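Local coordinates for protein aminopeptidase YwaD (Bacillus subtilis, PDB 6HC6) that releases N-terminal amino acids from peptides by hydrolysis, as a secreted two-zinc aminopeptidase of the M28 family, with arginine, lysine and leucine among those released, at residues S333-N338 and D361-T366; R352-K357 and T423-E428. All coordinates share one frame; numbering follows the deposited sequence.

From the N terminus, past the PA domain and most of the main sheet, strand 334-339 leads through helix 346-358 into strand 363-367. Contact 1 closes this short loop by pairing 333-338 with 361-366, which makes a beta-alpha-beta unit at one end of the mixed sheet of the M28 peptidase domain. Contact 2 starts inside that loop, at 352-357, and ends well past it at 423-428, so the two closures cross. It ties the helix of the unit to helix 412-430. The centres of the two contacts lie about 13 Å apart. They meet at Leu363, whose CD2 is 4.0 Å from CB of Ala355, so strand and helix of the unit pack directly on each other.

Contact 1. Residues S333-N338 and D361-T366; sequences SELYVN and DSLSLT
Glu334 has CG anti to its backbone N (chi1 -169°) and bends at chi2 (79°). Its carboxylate reaches the neighbouring strand, where OG of Ser364 donates a very short hydrogen bond to OE1 (2.5 Å). OE2 stands 3.2 Å from CB of Ser362, and one water links OE2 to OG of Ser362. An alanine in place of Glu334 would probably leave the Ser364 hydroxyl without this acceptor and break the water link. CG of Glu334 itself lies over one face of the Tyr336 ring, towards the rim. CD1 of that ring comes within 3.6 Å of CB of Ser364 and also meets CG2 of Thr366. The segments run parallel, as the two strands of a beta-alpha-beta unit whose crossover is helix 346-358. Strand 363-367 is the outermost at this end of the sheet, and strand 382-389 flanks 334-339 on its other edge. Four backbone bonds join the pair, from N of Leu335 to O of Ser362 through to N of Thr366 to O of Val337. On the opposite face of the sheet, CD1 of Leu363 packs against CD2 of Leu335 (3.9 Å) and CG2 of Val337 (3.8 Å). Trp348 of the crossover helix covers Val337, Leu363 and Leu365.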
loop_
_atom_site.group_PDB
_atom_site.type_symbol
_atom_site.label_atom_id
_atom_site.label_comp_id
_atom_site.label_asym_id
_atom_site.label_seq_id
_atom_site.Cartn_x
_atom_site.Cartn_y
_atom_site.Cartn_z
ATOM N N SER A 333 8.224 -4.391 18.114
ATOM C CA SER A 333 8.243 -5.691 18.768
ATOM C C SER A 333 6.864 -6.321 18.900
ATOM O O SER A 333 6.768 -7.477 19.329
ATOM C CB SER A 333 8.865 -5.547 20.164
ATOM O OG SER A 333 7.992 -4.824 21.007
ATOM N N GLU A 334 5.799 -5.597 18.563
ATOM C CA GLU A 334 4.432 -6.069 18.744
ATOM C C GLU A 334 3.819 -6.376 17.388
ATOM O O GLU A 334 3.927 -5.571 16.461
ATOM C CB GLU A 334 3.594 -5.018 19.479
ATOM C CG GLU A 334 2.235 -5.500 19.952
ATOM C CD GLU A 334 2.309 -6.336 21.232
ATOM O OE1 GLU A 334 1.247 -6.818 21.693
ATOM O OE2 GLU A 334 3.412 -6.503 21.786
ATOM N N LEU A 335 3.182 -7.540 17.261
ATOM C CA LEU A 335 2.514 -7.909 16.020
ATOM C C LEU A 335 1.044 -7.546 16.169
ATOM O O LEU A 335 0.332 -8.136 16.983
ATOM C CB LEU A 335 2.706 -9.391 15.694
ATOM C CG LEU A 335 2.111 -9.815 14.347
ATOM C CD1 LEU A 335 2.815 -9.126 13.166
ATOM C CD2 LEU A 335 2.155 -11.332 14.188
ATOM N N TYR A 336 0.596 -6.571 15.386
ATOM C CA TYR A 336 -0.774 -6.089 15.448
ATOM C C TYR A 336 -1.660 -6.811 14.449
ATOM O O TYR A 336 -1.235 -7.121 13.333
ATOM C CB TYR A 336 -0.824 -4.587 15.177
ATOM C CG TYR A 336 -0.309 -3.819 16.355
ATOM C CD1 TYR A 336 -1.101 -3.635 17.487
ATOM C CD2 TYR A 336 0.986 -3.331 16.372
ATOM C CE1 TYR A 336 -0.621 -2.939 18.594
ATOM C CE2 TYR A 336 1.476 -2.645 17.474
ATOM C CZ TYR A 336 0.668 -2.448 18.573
ATOM O OH TYR A 336 1.158 -1.772 19.669
ATOM N N VAL A 337 -2.895 -7.071 14.873
ATOM C CA VAL A 337 -3.969 -7.592 14.034
ATOM C C VAL A 337 -4.974 -6.456 13.887
ATOM O O VAL A 337 -5.743 -6.161 14.813
ATOM C CB VAL A 337 -4.612 -8.843 14.645
ATOM C CG1 VAL A 337 -5.727 -9.360 13.749
ATOM C CG2 VAL A 337 -3.578 -9.919 14.861
ATOM N N ASN A 338 -4.956 -5.794 12.735
ATOM C CA ASN A 338 -5.783 -4.618 12.490
ATOM C C ASN A 338 -7.109 -5.029 11.860
ATOM O O ASN A 338 -7.121 -5.598 10.767
ATOM C CB ASN A 338 -5.055 -3.644 11.553
ATOM C CG ASN A 338 -3.940 -2.889 12.250
ATOM O OD1 ASN A 338 -4.081 -1.717 12.577
ATOM N ND2 ASN A 338 -2.841 -3.570 12.509
ATOM N N ASP A 361 3.258 -13.914 22.989
ATOM C CA ASP A 361 2.493 -13.050 23.890
ATOM C C ASP A 361 2.413 -11.600 23.424
ATOM O O ASP A 361 1.816 -10.774 24.127
ATOM C CB ASP A 361 3.086 -13.090 25.304
ATOM C CG ASP A 361 2.615 -14.284 26.111
ATOM O OD1 ASP A 361 1.525 -14.834 25.821
ATOM O OD2 ASP A 361 3.344 -14.667 27.053
ATOM N N SER A 362 2.990 -11.267 22.265
ATOM C CA SER A 362 3.025 -9.898 21.756
ATOM C C SER A 362 2.100 -9.704 20.556
ATOM O O SER A 362 2.424 -8.977 19.609
ATOM C CB SER A 362 4.454 -9.473 21.408
ATOM O OG SER A 362 5.349 -9.704 22.497
ATOM N N LEU A 363 0.933 -10.343 20.606
ATOM C CA LEU A 363 -0.121 -10.166 19.614
ATOM C C LEU A 363 -1.178 -9.224 20.180
ATOM O O LEU A 363 -1.661 -9.428 21.301
ATOM C CB LEU A 363 -0.745 -11.517 19.249
ATOM C CG LEU A 363 -1.610 -11.559 17.984
ATOM C CD1 LEU A 363 -0.723 -11.450 16.767
ATOM C CD2 LEU A 363 -2.434 -12.841 17.927
ATOM N N SER A 364 -1.524 -8.193 19.421
ATOM C CA SER A 364 -2.525 -7.230 19.854
ATOM C C SER A 364 -3.564 -7.019 18.763
ATOM O O SER A 364 -3.227 -6.887 17.585
ATOM C CB SER A 364 -1.880 -5.881 20.230
ATOM O OG SER A 364 -1.099 -6.007 21.405
ATOM N N LEU A 365 -4.828 -7.006 19.165
ATOM C CA LEU A 365 -5.902 -6.588 18.281
ATOM C C LEU A 365 -6.031 -5.073 18.340
ATOM O O LEU A 365 -5.973 -4.476 19.418
ATOM C CB LEU A 365 -7.222 -7.243 18.695
ATOM C CG LEU A 365 -8.494 -6.812 17.961
ATOM C CD1 LEU A 365 -8.468 -7.295 16.525
ATOM C CD2 LEU A 365 -9.735 -7.344 18.675
ATOM N N THR A 366 -6.223 -4.447 17.183
ATOM C CA THR A 366 -6.389 -3.005 17.168
ATOM C C THR A 366 -7.184 -2.606 15.931
ATOM O O THR A 366 -7.481 -3.430 15.065
ATOM C CB THR A 366 -5.028 -2.319 17.216
ATOM O OG1 THR A 366 -5.209 -0.927 17.491
ATOM C CG2 THR A 366 -4.296 -2.518 15.874
HETATM O O HOH W 1 4.672 -7.207 24.264
#

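Contact 2. Residues R352-K357 and T423-E428; sequences RTAAEK and TAAVYE
The helical segments 352-357 and 423-428 approach to 8.1 Å between their axes, with 119° between their directions. The closest pair of CA atoms is Ala354 and Ala425, 5.0 Å apart. Alanines at the crossing allow this near approach. The CB of Ala354 points at the other helix and rests on its backbone, 3.4 Å from N of Ala425. The same methyl meets CB of Ala424 at 3.6 Å and CB of Ala425 at 4.0 Å. This is plain helix-helix packing within the M28 peptidase domain, away from the zinc site. It sets the crossover helix 346-358 against helix 412-430. Behind the contact, Ala425 and Val426 touch Phe320 of strand 316-322. No hydrogen bond joins the two segments. Glu428 has CG anti to its carbonyl carbon (chi1 -78°) and the chain bends at chi2. Its CG and carboxylate approach CG2 of Thr353 at 4.0 Å, the two side chains crossing at about a right angle. The Thr353 hydroxyl bonds to O of Glu349 in its own helix. NZ of Lys357 stays 5.5 Å from OE2 of Glu428, so their opposite charges probably attract only weakly. OE1 of Glu428 has a long, weak ion pair with Lys431.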
loop_
_atom_site.group_PDB
_atom_site.type_symbol
_atom_site.label_atom_id
_atom_site.label_comp_id
_atom_site.label_asym_id
_atom_site.label_seq_id
_atom_site.Cartn_x
_atom_site.Cartn_y
_atom_site.Cartn_z
ATOM N N ARG A 352 -5.537 -15.410 17.877
ATOM C CA ARG A 352 -5.446 -15.598 19.321
ATOM C C ARG A 352 -5.135 -17.048 19.652
ATOM O O ARG A 352 -4.240 -17.340 20.451
ATOM C CB ARG A 352 -6.745 -15.153 20.006
ATOM C CG ARG A 352 -7.054 -15.907 21.297
ATOM C CD ARG A 352 -8.507 -15.684 21.867
ATOM N NE ARG A 352 -9.637 -16.286 21.167
ATOM C CZ ARG A 352 -10.788 -15.656 20.862
ATOM N NH1 ARG A 352 -10.916 -14.357 21.147
ATOM N NH2 ARG A 352 -11.765 -16.333 20.269
ATOM N N THR A 353 -5.888 -17.973 19.055
ATOM C CA THR A 353 -5.669 -19.390 19.300
ATOM C C THR A 353 -4.265 -19.813 18.889
ATOM O O THR A 353 -3.585 -20.541 19.625
ATOM C CB THR A 353 -6.719 -20.195 18.543
ATOM O OG1 THR A 353 -8.011 -19.927 19.100
ATOM C CG2 THR A 353 -6.411 -21.673 18.625
ATOM N N ALA A 354 -3.816 -19.372 17.708
ATOM C CA ALA A 354 -2.488 -19.745 17.230
ATOM C C ALA A 354 -1.403 -19.215 18.157
ATOM O O ALA A 354 -0.434 -19.923 18.462
ATOM C CB ALA A 354 -2.274 -19.221 15.809
ATOM N N ALA A 355 -1.544 -17.967 18.607
ATOM C CA ALA A 355 -0.551 -17.398 19.513
ATOM C C ALA A 355 -0.430 -18.236 20.779
ATOM O O ALA A 355 0.675 -18.451 21.291
ATOM C CB ALA A 355 -0.916 -15.954 19.849
ATOM N N GLU A 356 -1.557 -18.733 21.286
ATOM C CA GLU A 356 -1.515 -19.620 22.449
ATOM C C GLU A 356 -0.804 -20.932 22.136
ATOM O O GLU A 356 -0.028 -21.434 22.957
ATOM C CB GLU A 356 -2.931 -19.885 22.960
ATOM C CG GLU A 356 -3.608 -18.658 23.557
ATOM C CD GLU A 356 -5.127 -18.774 23.618
ATOM O OE1 GLU A 356 -5.771 -17.845 24.157
ATOM O OE2 GLU A 356 -5.676 -19.790 23.138
ATOM N N LYS A 357 -1.059 -21.516 20.962
ATOM C CA LYS A 357 -0.453 -22.810 20.655
ATOM C C LYS A 357 1.062 -22.697 20.496
ATOM O O LYS A 357 1.803 -23.584 20.937
ATOM C CB LYS A 357 -1.089 -23.416 19.399
ATOM C CG LYS A 357 -0.587 -24.825 19.078
ATOM C CD LYS A 357 -1.552 -25.593 18.175
ATOM C CE LYS A 357 -1.440 -27.105 18.388
ATOM N NZ LYS A 357 -2.222 -27.609 19.559
ATOM N N THR A 423 0.930 -18.436 9.862
ATOM C CA THR A 423 0.779 -19.789 9.322
ATOM C C THR A 423 -0.034 -20.662 10.268
ATOM O O THR A 423 -0.905 -21.427 9.834
ATOM C CB THR A 423 2.147 -20.421 9.048
ATOM O OG1 THR A 423 2.799 -19.699 7.996
ATOM C CG2 THR A 423 1.993 -21.873 8.614
ATOM N N ALA A 424 0.224 -20.549 11.572
ATOM C CA ALA A 424 -0.549 -21.318 12.534
ATOM C C ALA A 424 -1.990 -20.839 12.588
ATOM O O ALA A 424 -2.902 -21.640 12.813
ATOM C CB ALA A 424 0.093 -21.240 13.919
ATOM N N ALA A 425 -2.207 -19.534 12.425
ATOM C CA ALA A 425 -3.562 -18.992 12.437
ATOM C C ALA A 425 -4.359 -19.489 11.236
ATOM O O ALA A 425 -5.515 -19.900 11.369
ATOM C CB ALA A 425 -3.519 -17.463 12.448
ATOM N N VAL A 426 -3.759 -19.431 10.048
ATOM C CA VAL A 426 -4.433 -19.951 8.864
ATOM C C VAL A 426 -4.647 -21.451 9.001
ATOM O O VAL A 426 -5.714 -21.974 8.652
ATOM C CB VAL A 426 -3.634 -19.589 7.599
ATOM C CG1 VAL A 426 -4.245 -20.266 6.358
ATOM C CG2 VAL A 426 -3.606 -18.083 7.418
ATOM N N TYR A 427 -3.650 -22.169 9.534
ATOM C CA TYR A 427 -3.822 -23.600 9.751
ATOM C C TYR A 427 -5.021 -23.869 10.642
ATOM O O TYR A 427 -5.820 -24.768 10.359
ATOM C CB TYR A 427 -2.555 -24.213 10.356
ATOM C CG TYR A 427 -2.663 -25.703 10.617
ATOM C CD1 TYR A 427 -2.644 -26.613 9.567
ATOM C CD2 TYR A 427 -2.764 -26.200 11.908
ATOM C CE1 TYR A 427 -2.733 -27.980 9.795
ATOM C CE2 TYR A 427 -2.857 -27.573 12.147
ATOM C CZ TYR A 427 -2.838 -28.454 11.084
ATOM O OH TYR A 427 -2.924 -29.814 11.307
ATOM N N GLU A 428 -5.186 -23.079 11.709
ATOM C CA GLU A 428 -6.366 -23.250 12.555
ATOM C C GLU A 428 -7.640 -23.105 11.741
ATOM O O GLU A 428 -8.611 -23.845 11.949
ATOM C CB GLU A 428 -6.351 -22.242 13.704
ATOM C CG GLU A 428 -5.414 -22.612 14.831
ATOM C CD GLU A 428 -5.706 -23.991 15.404
ATOM O OE1 GLU A 428 -6.894 -24.306 15.627
ATOM O OE2 GLU A 428 -4.746 -24.761 15.630
#